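Local coordinates for cell wall surface anchor family protein (Streptococcus pneumoniae, PDB 4OQ1) that probably anchors the pilus to the bacterial cell wall as an ancillary pilin built in part from CnaB-type domains, at residues D145-D157 / T202-L215. The protein carries 3 engineered substitutions. Numbering follows the deposited sequence.
Sequences DTMTTKVKLIKVD and TDKNGEIFVTNLPL
Phe209 lies between Lys150 and Lys152 on one face of an antiparallel strand pair, 150-157 with 207-211, in a CnaB domain of prealbumin-like fold. The pair illustrates how a two-faced sheet divides its work. On the more open face, the phenyl ring leans toward the neighbouring strand, its CG anti to the backbone N (chi1 -166°). Lys152 CB meets the ring edge at CD1, near the ring plane, while CZ reaches Lys150 CB at 3.9 Å. Beyond the ring, the aliphatic part of Lys152 slants across the carboxylate of Glu207, CD to CD 3.9 Å; the charged ends stay farther apart, and Glu207 OE2 pairs instead with Arg162.

The other face is apolar. Val151 CG1 packs on Leu213 CD1 at 3.8 Å, and Leu153 sits beside Ile208; both Leu153 and Ile208 also touch Phe168 of strand 167-174, across the domain core. Strand 207-211 is outermost in its sheet, whereas 150-157 is also hydrogen-bonded to 246-254. Lys155 serves both sides: its CB rests on Thr202 CG2 at 3.7 Å, while its NZ, at the far end of the chain, is covalently joined to Asn252 CG of strand 246-254, an intramolecular isopeptide bond characteristic of CnaB pilin domains.

Backbone bonds hold the register from Lys155 N to Gly206 O through to Asn212 N to Thr149 O. Past that end, Thr149 turns its hydroxyl between backbone N and carbonyl carbon (chi1 54°), where OG1 donates a hydrogen bond to Leu213 O whose 2.5 Å is so short that the exact length is doubtful; the methyl of the same residue, CG2, meets Leu215 CD2 at 3.9 Å.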
loop_
_atom_site.group_PDB
_atom_site.type_symbol
_atom_site.label_atom_id
_atom_site.label_comp_id
_atom_site.label_asym_id
_atom_site.label_seq_id
_atom_site.Cartn_x
_atom_site.Cartn_y
_atom_site.Cartn_z
ATOM N N ASP A 145 16.382 18.300 6.043
ATOM C CA ASP A 145 16.854 17.050 5.450
ATOM C C ASP A 145 15.745 16.281 4.794
ATOM O O ASP A 145 15.577 15.129 5.069
ATOM C CB ASP A 145 17.443 16.175 6.539
ATOM C CG ASP A 145 18.891 16.545 6.900
ATOM O OD1 ASP A 145 19.445 17.540 6.378
ATOM O OD2 ASP A 145 19.489 15.808 7.696
ATOM N N THR A 146 14.980 16.952 3.934
ATOM C CA THR A 146 13.713 16.427 3.414
ATOM C C THR A 146 13.728 15.561 2.142
ATOM O O THR A 146 12.691 15.017 1.764
ATOM C CB THR A 146 12.693 17.565 3.203
ATOM O OG1 THR A 146 13.330 18.666 2.545
ATOM C CG2 THR A 146 12.133 18.032 4.537
ATOM N N MET A 147 14.873 15.427 1.480
ATOM C CA MET A 147 14.927 14.635 0.248
ATOM C C MET A 147 14.591 13.182 0.566
ATOM O O MET A 147 15.001 12.671 1.608
ATOM C CB MET A 147 16.310 14.731 -0.395
ATOM C CG MET A 147 16.517 15.979 -1.238
ATOM S SD MET A 147 15.228 16.204 -2.478
ATOM C CE MET A 147 15.758 15.044 -3.733
ATOM N N THR A 148 13.840 12.508 -0.307
ATOM C CA THR A 148 13.411 11.199 0.036
ATOM C C THR A 148 13.475 10.423 -1.267
ATOM O O THR A 148 13.466 11.057 -2.351
ATOM C CB THR A 148 11.991 11.338 0.578
ATOM O OG1 THR A 148 11.704 10.215 1.389
ATOM C CG2 THR A 148 10.928 11.516 -0.573
ATOM N N THR A 149 13.501 9.115 -1.167
ATOM C CA THR A 149 13.224 8.252 -2.347
ATOM C C THR A 149 11.800 8.391 -2.785
ATOM O O THR A 149 10.952 8.789 -1.998
ATOM C CB THR A 149 13.476 6.778 -2.063
ATOM O OG1 THR A 149 12.744 6.385 -0.908
ATOM C CG2 THR A 149 14.900 6.544 -1.865
ATOM N N LYS A 150 11.537 8.145 -4.078
ATOM C CA LYS A 150 10.208 8.341 -4.651
ATOM C C LYS A 150 10.046 7.328 -5.761
ATOM O O LYS A 150 10.927 7.192 -6.659
ATOM C CB LYS A 150 10.011 9.734 -5.286
ATOM C CG LYS A 150 10.711 10.856 -4.573
ATOM C CD LYS A 150 10.723 12.107 -5.429
ATOM C CE LYS A 150 11.694 13.138 -4.890
ATOM N NZ LYS A 150 13.049 12.696 -4.514
ATOM N N VAL A 151 8.902 6.659 -5.736
ATOM C CA VAL A 151 8.542 5.697 -6.824
ATOM C C VAL A 151 7.099 5.811 -7.169
ATOM O O VAL A 151 6.249 6.025 -6.300
ATOM C CB VAL A 151 9.016 4.253 -6.552
ATOM C CG1 VAL A 151 8.625 3.813 -5.212
ATOM C CG2 VAL A 151 8.464 3.305 -7.639
ATOM N N LYS A 152 6.835 5.775 -8.491
ATOM C CA LYS A 152 5.547 5.972 -9.046
ATOM C C LYS A 152 5.232 4.767 -9.916
ATOM O O LYS A 152 6.003 4.385 -10.826
ATOM C CB LYS A 152 5.421 7.314 -9.824
ATOM C CG LYS A 152 4.044 7.519 -10.349
ATOM C CD LYS A 152 3.848 8.679 -11.304
ATOM C CE LYS A 152 4.381 9.997 -10.752
ATOM N NZ LYS A 152 4.269 11.123 -11.729
ATOM N N LEU A 153 4.129 4.107 -9.588
ATOM C CA LEU A 153 3.598 3.010 -10.389
ATOM C C LEU A 153 2.443 3.528 -11.232
ATOM O O LEU A 153 1.519 4.192 -10.716
ATOM C CB LEU A 153 3.206 1.801 -9.518
ATOM C CG LEU A 153 2.700 0.536 -10.242
ATOM C CD1 LEU A 153 2.938 -0.702 -9.350
ATOM C CD2 LEU A 153 1.257 0.768 -10.529
ATOM N N ILE A 154 2.518 3.230 -12.535
ATOM C CA ILE A 154 1.479 3.586 -13.492
ATOM C C ILE A 154 0.848 2.296 -14.033
ATOM O O ILE A 154 1.520 1.480 -14.628
ATOM C CB ILE A 154 1.978 4.414 -14.696
ATOM C CG1 ILE A 154 2.567 5.734 -14.208
ATOM C CG2 ILE A 154 0.758 4.714 -15.551
ATOM C CD1 ILE A 154 3.083 6.626 -15.310
ATOM N N LYS A 155 -0.444 2.160 -13.779
ATOM C CA LYS A 155 -1.234 1.026 -14.192
ATOM C C LYS A 155 -2.133 1.366 -15.364
ATOM O O LYS A 155 -2.964 2.208 -15.293
ATOM C CB LYS A 155 -2.067 0.513 -13.028
ATOM C CG LYS A 155 -2.719 -0.826 -13.245
ATOM C CD LYS A 155 -1.773 -1.938 -13.630
ATOM C CE LYS A 155 -2.479 -3.273 -13.826
ATOM N NZ LYS A 155 -3.050 -3.560 -15.174
ATOM N N VAL A 156 -1.947 0.642 -16.433
ATOM C CA VAL A 156 -2.683 0.824 -17.664
ATOM C C VAL A 156 -3.250 -0.478 -18.251
ATOM O O VAL A 156 -2.824 -1.630 -17.901
ATOM C CB VAL A 156 -1.834 1.517 -18.748
ATOM C CG1 VAL A 156 -1.472 2.964 -18.396
ATOM C CG2 VAL A 156 -0.599 0.718 -19.150
ATOM N N ASP A 157 -4.150 -0.311 -19.209
ATOM C CA ASP A 157 -4.496 -1.379 -20.123
ATOM C C ASP A 157 -3.632 -1.330 -21.350
ATOM O O ASP A 157 -2.696 -0.540 -21.429
ATOM C CB ASP A 157 -6.028 -1.421 -20.428
ATOM C CG ASP A 157 -6.491 -0.324 -21.368
ATOM O OD1 ASP A 157 -5.640 0.414 -21.849
ATOM O OD2 ASP A 157 -7.708 -0.182 -21.529
ATOM N N THR A 202 -4.360 1.778 -6.912
ATOM C CA THR A 202 -4.267 2.820 -7.970
ATOM C C THR A 202 -5.317 3.846 -7.807
ATOM O O THR A 202 -6.479 3.453 -7.600
ATOM C CB THR A 202 -4.162 2.284 -9.409
ATOM O OG1 THR A 202 -5.329 1.520 -9.894
ATOM C CG2 THR A 202 -2.862 1.416 -9.531
ATOM N N ASP A 203 -4.951 5.097 -8.133
ATOM C CA ASP A 203 -5.854 6.270 -7.977
ATOM C C ASP A 203 -6.537 6.543 -9.297
ATOM O O ASP A 203 -6.423 5.771 -10.223
ATOM C CB ASP A 203 -5.126 7.527 -7.463
ATOM C CG ASP A 203 -4.035 8.038 -8.417
ATOM O OD1 ASP A 203 -3.965 7.658 -9.585
ATOM O OD2 ASP A 203 -3.188 8.823 -7.952
ATOM N N LYS A 204 -7.260 7.638 -9.435
ATOM C CA LYS A 204 -7.983 7.852 -10.677
ATOM C C LYS A 204 -7.053 8.005 -11.852
ATOM O O LYS A 204 -7.483 7.940 -12.989
ATOM C CB LYS A 204 -8.953 9.055 -10.607
ATOM C CG LYS A 204 -8.244 10.396 -10.647
ATOM C CD LYS A 204 -9.200 11.584 -10.799
ATOM C CE LYS A 204 -8.515 12.895 -10.424
ATOM N NZ LYS A 204 -7.900 12.871 -9.055
ATOM N N ASN A 205 -5.805 8.348 -11.612
ATOM C CA ASN A 205 -4.869 8.382 -12.696
ATOM C C ASN A 205 -4.118 7.097 -12.898
ATOM O O ASN A 205 -3.083 7.046 -13.557
ATOM C CB ASN A 205 -3.905 9.543 -12.542
ATOM C CG ASN A 205 -4.622 10.868 -12.475
ATOM O OD1 ASN A 205 -4.543 11.604 -11.484
ATOM N ND2 ASN A 205 -5.319 11.148 -13.463
ATOM N N GLY A 206 -4.599 6.041 -12.316
ATOM C CA GLY A 206 -3.844 4.802 -12.383
ATOM C C GLY A 206 -2.571 4.740 -11.581
ATOM O O GLY A 206 -1.726 3.853 -11.870
ATOM N N GLU A 207 -2.359 5.668 -10.623
ATOM C CA GLU A 207 -1.014 5.839 -10.080
ATOM C C GLU A 207 -0.946 5.392 -8.642
ATOM O O GLU A 207 -1.907 5.522 -7.915
ATOM C CB GLU A 207 -0.427 7.238 -10.244
ATOM C CG GLU A 207 -0.530 7.698 -11.676
ATOM C CD GLU A 207 0.072 9.048 -11.970
ATOM O OE1 GLU A 207 0.172 9.859 -11.026
ATOM O OE2 GLU A 207 0.309 9.308 -13.176
ATOM N N ILE A 208 0.160 4.750 -8.295
ATOM C CA ILE A 208 0.547 4.627 -6.900
ATOM C C ILE A 208 1.889 5.338 -6.673
ATOM O O ILE A 208 2.891 5.099 -7.391
ATOM C CB ILE A 208 0.615 3.173 -6.435
ATOM C CG1 ILE A 208 -0.768 2.501 -6.494
ATOM C CG2 ILE A 208 1.166 3.044 -5.023
ATOM C CD1 ILE A 208 -0.685 0.957 -6.452
ATOM N N PHE A 209 1.945 6.117 -5.626
ATOM C CA PHE A 209 3.155 6.929 -5.296
ATOM C C PHE A 209 3.614 6.650 -3.903
ATOM O O PHE A 209 2.839 6.822 -2.948
ATOM C CB PHE A 209 2.838 8.437 -5.480
ATOM C CG PHE A 209 4.055 9.326 -5.493
ATOM C CD1 PHE A 209 4.817 9.418 -6.614
ATOM C CD2 PHE A 209 4.388 10.085 -4.400
ATOM C CE1 PHE A 209 5.968 10.219 -6.658
ATOM C CE2 PHE A 209 5.533 10.912 -4.423
ATOM C CZ PHE A 209 6.318 10.964 -5.560
ATOM N N VAL A 210 4.841 6.147 -3.772
ATOM C CA VAL A 210 5.415 5.782 -2.475
ATOM C C VAL A 210 6.704 6.531 -2.248
ATOM O O VAL A 210 7.670 6.406 -3.052
ATOM C CB VAL A 210 5.736 4.276 -2.383
ATOM C CG1 VAL A 210 6.183 3.950 -0.979
ATOM C CG2 VAL A 210 4.473 3.490 -2.769
ATOM N N THR A 211 6.783 7.221 -1.117
ATOM C CA THR A 211 8.008 7.924 -0.698
ATOM C C THR A 211 8.752 7.295 0.478
ATOM O O THR A 211 8.169 6.585 1.283
ATOM C CB THR A 211 7.698 9.383 -0.377
ATOM O OG1 THR A 211 6.780 9.503 0.699
ATOM C CG2 THR A 211 7.083 10.040 -1.525
ATOM N N ASN A 212 10.046 7.612 0.588
ATOM C CA ASN A 212 10.876 7.339 1.751
ATOM C C ASN A 212 11.254 5.898 1.954
ATOM O O ASN A 212 11.710 5.522 3.012
ATOM C CB ASN A 212 10.200 7.805 3.011
ATOM C CG ASN A 212 11.152 7.974 4.132
ATOM O OD1 ASN A 212 12.082 8.745 4.021
ATOM N ND2 ASN A 212 10.987 7.197 5.192
ATOM N N LEU A 213 11.006 5.063 0.957
ATOM C CA LEU A 213 11.542 3.763 0.989
ATOM C C LEU A 213 13.086 3.796 1.144
ATOM O O LEU A 213 13.720 4.575 0.476
ATOM C CB LEU A 213 11.231 3.033 -0.334
ATOM C CG LEU A 213 9.741 2.640 -0.519
ATOM C CD1 LEU A 213 9.568 2.099 -1.923
ATOM C CD2 LEU A 213 9.178 1.673 0.544
ATOM N N PRO A 214 13.678 2.929 1.987
ATOM C CA PRO A 214 15.121 2.827 1.970
ATOM C C PRO A 214 15.614 2.471 0.583
ATOM O O PRO A 214 14.859 1.904 -0.222
ATOM C CB PRO A 214 15.423 1.667 2.929
ATOM C CG PRO A 214 14.210 1.459 3.736
ATOM C CD PRO A 214 13.083 2.178 3.105
ATOM N N LEU A 215 16.845 2.875 0.257
ATOM C CA LEU A 215 17.526 2.358 -0.906
ATOM C C LEU A 215 17.487 0.820 -0.946
ATOM O O LEU A 215 17.635 0.163 0.059
ATOM C CB LEU A 215 18.951 2.869 -0.950
ATOM C CG LEU A 215 19.128 4.404 -0.962
ATOM C CD1 LEU A 215 20.607 4.720 -0.900
ATOM C CD2 LEU A 215 18.491 5.032 -2.166
#